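Local coordinates for protein chinitase A (Streptomyces coelicolor, PDB 3EBV) that probably hydrolyses internal glycosidic bonds of chitin through its family 18 glycoside hydrolase domain, the part of the longer protein held in this chain, at residues A[178-183]-A[204-209]; A[215-220]-A[264-269]. All coordinates share one frame; numbering follows the deposited sequence.

In the fold
Both contacts belong to the later part of the TIM barrel, contact 1 between a strand end and the next helix, contact 2 between two strand starts. Strand 175-179 leads into contact 1, where the chain, having passed the small hairpin 186-187/193-194, returns as helix 199-210 and packs against the end of the strand it left; this closes a loop of 20 residues. Contact 1 is complete before contact 2 opens, so the two stand in series, neither nested nor crossed. Contact 2 then closes a loop of 43 residues, containing helix 237-249, by joining the start of strand 219-224 to that of 267-271. The centres of the two contacts are about 12 Å apart, and Gln209 packs on Val219.

Contact 1 (A[178-183]-A[204-209])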
loop_
_atom_site.group_PDB
_atom_site.type_symbol
_atom_site.label_atom_id
_atom_site.label_comp_id
_atom_site.label_asym_id
_atom_site.label_seq_id
_atom_site.Cartn_x
_atom_site.Cartn_y
_atom_site.Cartn_z
HETATM N N MSE A 178 -3.329 1.665 -4.689
HETATM C CA MSE A 178 -4.080 2.910 -4.484
HETATM C C MSE A 178 -5.175 2.734 -3.425
HETATM O O MSE A 178 -5.700 1.627 -3.234
HETATM C CB MSE A 178 -4.697 3.427 -5.813
HETATM C CG MSE A 178 -5.404 4.758 -5.624
HETATM SE SE MSE A 178 -5.785 5.545 -7.398
HETATM C CE MSE A 178 -7.253 4.427 -7.950
ATOM N N GLN A 179 -5.478 3.855 -2.738
ATOM C CA GLN A 179 -6.515 3.861 -1.716
ATOM C C GLN A 179 -7.840 4.219 -2.423
ATOM O O GLN A 179 -8.149 5.397 -2.691
ATOM C CB GLN A 179 -6.208 4.932 -0.651
ATOM C CG GLN A 179 -4.880 4.716 0.047
ATOM C CD GLN A 179 -4.627 5.833 1.063
ATOM O OE1 GLN A 179 -5.520 6.212 1.836
ATOM N NE2 GLN A 179 -3.412 6.374 1.044
ATOM N N TYR A 180 -8.610 3.174 -2.761
ATOM C CA TYR A 180 -9.898 3.402 -3.460
ATOM C C TYR A 180 -11.005 3.756 -2.442
ATOM O O TYR A 180 -12.069 3.086 -2.346
ATOM C CB TYR A 180 -10.310 2.138 -4.254
ATOM C CG TYR A 180 -9.411 1.811 -5.422
ATOM C CD1 TYR A 180 -9.833 2.010 -6.740
ATOM C CD2 TYR A 180 -8.135 1.267 -5.206
ATOM C CE1 TYR A 180 -9.017 1.657 -7.829
ATOM C CE2 TYR A 180 -7.302 0.960 -6.271
ATOM C CZ TYR A 180 -7.742 1.140 -7.594
ATOM O OH TYR A 180 -6.898 0.837 -8.638
ATOM N N TYR A 181 -10.704 4.747 -1.589
ATOM C CA TYR A 181 -11.594 5.046 -0.453
ATOM C C TYR A 181 -11.236 6.409 0.111
ATOM O O TYR A 181 -10.246 7.026 -0.288
ATOM C CB TYR A 181 -11.507 3.950 0.626
ATOM C CG TYR A 181 -10.104 3.670 1.143
ATOM C CD1 TYR A 181 -9.577 4.362 2.251
ATOM C CD2 TYR A 181 -9.345 2.645 0.610
ATOM C CE1 TYR A 181 -8.273 4.064 2.742
ATOM C CE2 TYR A 181 -8.064 2.321 1.114
ATOM C CZ TYR A 181 -7.544 3.033 2.172
ATOM O OH TYR A 181 -6.290 2.726 2.602
ATOM N N ASN A 182 -12.097 6.878 1.021
ATOM C CA ASN A 182 -12.075 8.304 1.470
ATOM C C ASN A 182 -11.983 9.258 0.294
ATOM O O ASN A 182 -11.249 10.250 0.312
ATOM C CB ASN A 182 -10.903 8.595 2.452
ATOM C CG ASN A 182 -11.022 7.838 3.746
ATOM O OD1 ASN A 182 -12.112 7.730 4.314
ATOM N ND2 ASN A 182 -9.907 7.273 4.205
ATOM N N SER A 183 -12.771 8.977 -0.740
ATOM C CA SER A 183 -12.645 9.664 -2.023
ATOM C C SER A 183 -13.968 10.274 -2.501
ATOM O O SER A 183 -14.991 9.607 -2.428
ATOM C CB SER A 183 -12.185 8.658 -3.105
ATOM O OG SER A 183 -12.036 9.306 -4.347
ATOM N N ALA A 204 -12.848 0.777 -13.114
ATOM C CA ALA A 204 -12.634 1.907 -13.999
ATOM C C ALA A 204 -11.429 2.775 -13.637
ATOM O O ALA A 204 -10.797 3.372 -14.526
ATOM C CB ALA A 204 -13.914 2.742 -14.129
ATOM N N LEU A 205 -11.143 2.892 -12.330
ATOM C CA LEU A 205 -9.960 3.657 -11.923
ATOM C C LEU A 205 -8.698 2.796 -12.031
ATOM O O LEU A 205 -7.648 3.338 -12.414
ATOM C CB LEU A 205 -10.126 4.184 -10.484
ATOM C CG LEU A 205 -10.883 5.516 -10.388
ATOM C CD1 LEU A 205 -12.310 5.468 -10.910
ATOM C CD2 LEU A 205 -10.903 5.960 -8.913
ATOM N N ALA A 206 -8.763 1.497 -11.702
ATOM C CA ALA A 206 -7.596 0.617 -11.933
ATOM C C ALA A 206 -7.211 0.617 -13.409
ATOM O O ALA A 206 -6.025 0.605 -13.754
ATOM C CB ALA A 206 -7.867 -0.781 -11.444
ATOM N N CYS A 207 -8.206 0.677 -14.279
ATOM C CA CYS A 207 -7.963 0.731 -15.734
ATOM C C CYS A 207 -7.035 1.896 -16.126
ATOM O O CYS A 207 -6.237 1.778 -17.065
ATOM C CB CYS A 207 -9.353 0.898 -16.392
ATOM S SG CYS A 207 -9.342 1.142 -18.173
ATOM N N ILE A 208 -7.136 3.043 -15.455
ATOM C CA ILE A 208 -6.281 4.177 -15.828
ATOM C C ILE A 208 -4.804 3.757 -15.635
ATOM O O ILE A 208 -3.939 4.107 -16.453
ATOM C CB ILE A 208 -6.562 5.425 -14.938
ATOM C CG1 ILE A 208 -8.020 5.876 -15.044
ATOM C CG2 ILE A 208 -5.634 6.583 -15.293
ATOM C CD1 ILE A 208 -8.379 6.917 -13.996
ATOM N N GLN A 209 -4.519 3.038 -14.537
ATOM C CA GLN A 209 -3.142 2.551 -14.284
ATOM C C GLN A 209 -2.730 1.483 -15.298
ATOM O O GLN A 209 -1.602 1.532 -15.840
ATOM C CB GLN A 209 -3.068 2.002 -12.857
ATOM C CG GLN A 209 -3.282 3.111 -11.839
ATOM C CD GLN A 209 -3.450 2.615 -10.413
ATOM O OE1 GLN A 209 -2.820 1.647 -9.999
ATOM N NE2 GLN A 209 -4.316 3.297 -9.670
HETATM O O HOH W 1 -4.220 0.712 -7.790
#
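The end of a TIM-barrel strand meets the helix that follows it, within a beta-alpha unit of the family 18 domain. Tyr180, at the centre of an inverse gamma turn just past strand 175-179, aims its ring at helix 199-210, with CG anti to the carbonyl carbon (chi1 -67°); Tyr180 and Leu205 lie alongside each other, pointing opposite ways. Tyr180 CE1 lies 3.8 Å from CB of Leu205, while the backbone N of Ala206 sits at the ring edge. The selenomethionine Met178 runs out with CG anti to its backbone N and bends at chi3 (75°), which brings CE over one face of the Tyr180 ring, 3.2 Å above the plane and offset toward the rim. That same methyl reaches CB of Leu205 at 3.8 Å, the two side chains crossing at about a right angle. Gln209 crosses Met178 obliquely, its NE2 3.5 Å from SE. Leu221 of the neighbouring strand also touches Tyr180 and Ala206. A water links the turn at Tyr180 to the helix, hydrogen-bonded to OE1 of Gln209 and, at 2.8 Å, to OH of Tyr180, with a weak further bond from Met178 N. The tyrosine oxygen also rests against the helix backbone, with OH 3.4 Å from CA of Ala206.

Contact 2 (A[215-220]-A[264-269]); sequences APSQVG and DLRGAM
Arg266 carries most of the polar contact. Its NE gives the straightest of the bonds between the segments, to the carbonyl O of Ser217 at 2.7 Å (152° at the hydrogen), lying in the carbonyl plane and close to the plane of the guanidinium. NH2 adds a weak bond to the same oxygen, which is thus gripped twice. Bends at chi2 (66°) and chi3 (71°) swing NE and the guanidinium back onto Ser217 O. The backbone N of Arg266 is shared weakly between Pro216 O at 3.1 Å and Val219 O at 3.2 Å. On the side toward helix 199-210, CD1 of Leu265 packs 3.9 Å from CB of Val219, and Leu210 touches both residues. Farther out, a water hydrogen-bonded to Ser217 OG also takes a weak bond from Arg266 NH2, and Arg266 NH1 bonds to Leu3 O. An alanine at Arg266 would remove these guanidinium bonds and would probably loosen the hold on the turn at 215-219 and on the N-terminal segment. That turn, with a short 3-10 piece at 216-217, is held by backbone bonds Gln218 N to Ala215 O and Val219 N to Pro216 O, helped by Ala215 N to Gln218 OE1 (3.0 Å). Such a junction, with neighbouring parallel strands 219-224 and 267-271 entering side by side, belongs to the TIM barrel of family 18 chitinases.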
loop_
_atom_site.group_PDB
_atom_site.type_symbol
_atom_site.label_atom_id
_atom_site.label_comp_id
_atom_site.label_asym_id
_atom_site.label_seq_id
_atom_site.Cartn_x
_atom_site.Cartn_y
_atom_site.Cartn_z
ATOM N N ALA A 215 2.616 -2.159 -15.276
ATOM C CA ALA A 215 2.343 -3.578 -15.533
ATOM C C ALA A 215 1.194 -4.068 -14.610
ATOM O O ALA A 215 0.983 -3.498 -13.528
ATOM C CB ALA A 215 3.615 -4.440 -15.283
ATOM N N PRO A 216 0.469 -5.106 -15.019
ATOM C CA PRO A 216 -0.595 -5.615 -14.142
ATOM C C PRO A 216 -0.058 -5.999 -12.767
ATOM O O PRO A 216 -0.751 -5.793 -11.762
ATOM C CB PRO A 216 -1.152 -6.818 -14.920
ATOM C CG PRO A 216 -0.927 -6.409 -16.372
ATOM C CD PRO A 216 0.447 -5.772 -16.346
ATOM N N SER A 217 1.160 -6.553 -12.695
ATOM C CA SER A 217 1.715 -6.922 -11.405
ATOM C C SER A 217 2.003 -5.715 -10.533
ATOM O O SER A 217 2.349 -5.899 -9.342
ATOM C CB SER A 217 3.038 -7.688 -11.556
ATOM O OG SER A 217 3.974 -6.881 -12.212
ATOM N N GLN A 218 1.881 -4.509 -11.098
ATOM C CA GLN A 218 2.174 -3.290 -10.340
ATOM C C GLN A 218 0.890 -2.560 -9.889
ATOM O O GLN A 218 0.985 -1.439 -9.397
ATOM C CB GLN A 218 3.049 -2.328 -11.160
ATOM C CG GLN A 218 4.428 -2.944 -11.361
ATOM C CD GLN A 218 5.293 -2.145 -12.288
ATOM O OE1 GLN A 218 4.873 -1.694 -13.363
ATOM N NE2 GLN A 218 6.564 -2.004 -11.894
ATOM N N VAL A 219 -0.267 -3.217 -10.035
ATOM C CA VAL A 219 -1.554 -2.576 -9.673
ATOM C C VAL A 219 -2.288 -3.429 -8.638
ATOM O O VAL A 219 -2.499 -4.630 -8.852
ATOM C CB VAL A 219 -2.435 -2.407 -10.928
ATOM C CG1 VAL A 219 -3.822 -1.814 -10.567
ATOM C CG2 VAL A 219 -1.737 -1.477 -11.952
ATOM N N GLY A 220 -2.586 -2.800 -7.484
ATOM C CA GLY A 220 -3.300 -3.493 -6.381
ATOM C C GLY A 220 -4.520 -2.657 -5.976
ATOM O O GLY A 220 -4.478 -1.420 -6.021
ATOM N N ASP A 264 -2.301 -11.087 -14.624
ATOM C CA ASP A 264 -1.196 -10.923 -13.637
ATOM C C ASP A 264 -1.410 -9.763 -12.669
ATOM O O ASP A 264 -0.477 -9.353 -11.975
ATOM C CB ASP A 264 0.163 -10.781 -14.327
ATOM C CG ASP A 264 0.602 -12.065 -15.009
ATOM O OD1 ASP A 264 0.068 -13.156 -14.680
ATOM O OD2 ASP A 264 1.474 -11.964 -15.896
ATOM N N LEU A 265 -2.635 -9.250 -12.616
ATOM C CA LEU A 265 -2.985 -8.193 -11.623
ATOM C C LEU A 265 -2.449 -8.609 -10.253
ATOM O O LEU A 265 -2.671 -9.759 -9.821
ATOM C CB LEU A 265 -4.511 -8.030 -11.556
ATOM C CG LEU A 265 -4.935 -6.808 -10.769
ATOM C CD1 LEU A 265 -4.679 -5.522 -11.545
ATOM C CD2 LEU A 265 -6.400 -6.930 -10.424
ATOM N N ARG A 266 -1.779 -7.684 -9.553
ATOM C CA ARG A 266 -1.077 -8.130 -8.327
ATOM C C ARG A 266 -2.029 -8.698 -7.277
ATOM O O ARG A 266 -1.809 -9.769 -6.717
ATOM C CB ARG A 266 -0.274 -6.982 -7.707
ATOM C CG ARG A 266 0.466 -7.384 -6.402
ATOM C CD ARG A 266 1.545 -8.400 -6.662
ATOM N NE ARG A 266 2.613 -7.718 -7.358
ATOM C CZ ARG A 266 3.873 -8.122 -7.369
ATOM N NH1 ARG A 266 4.219 -9.251 -6.766
ATOM N NH2 ARG A 266 4.769 -7.397 -8.032
ATOM N N GLY A 267 -3.083 -7.947 -6.951
ATOM C CA GLY A 267 -3.965 -8.349 -5.854
ATOM C C GLY A 267 -4.636 -7.171 -5.194
ATOM O O GLY A 267 -5.137 -6.256 -5.868
ATOM N N ALA A 268 -4.608 -7.190 -3.853
ATOM C CA ALA A 268 -5.400 -6.236 -3.077
ATOM C C ALA A 268 -4.620 -5.776 -1.879
ATOM O O ALA A 268 -3.561 -6.320 -1.554
ATOM C CB ALA A 268 -6.766 -6.853 -2.649
HETATM N N MSE A 269 -5.157 -4.738 -1.244
HETATM C CA MSE A 269 -4.500 -4.140 -0.063
HETATM C C MSE A 269 -5.608 -3.713 0.891
HETATM O O MSE A 269 -6.721 -3.373 0.460
HETATM C CB MSE A 269 -3.680 -2.909 -0.488
HETATM C CG MSE A 269 -3.099 -2.108 0.695
HETATM SE SE MSE A 269 -4.407 -0.750 1.379
HETATM C CE MSE A 269 -3.865 0.791 0.298
HETATM O O HOH W 2 5.814 -5.764 -10.045
#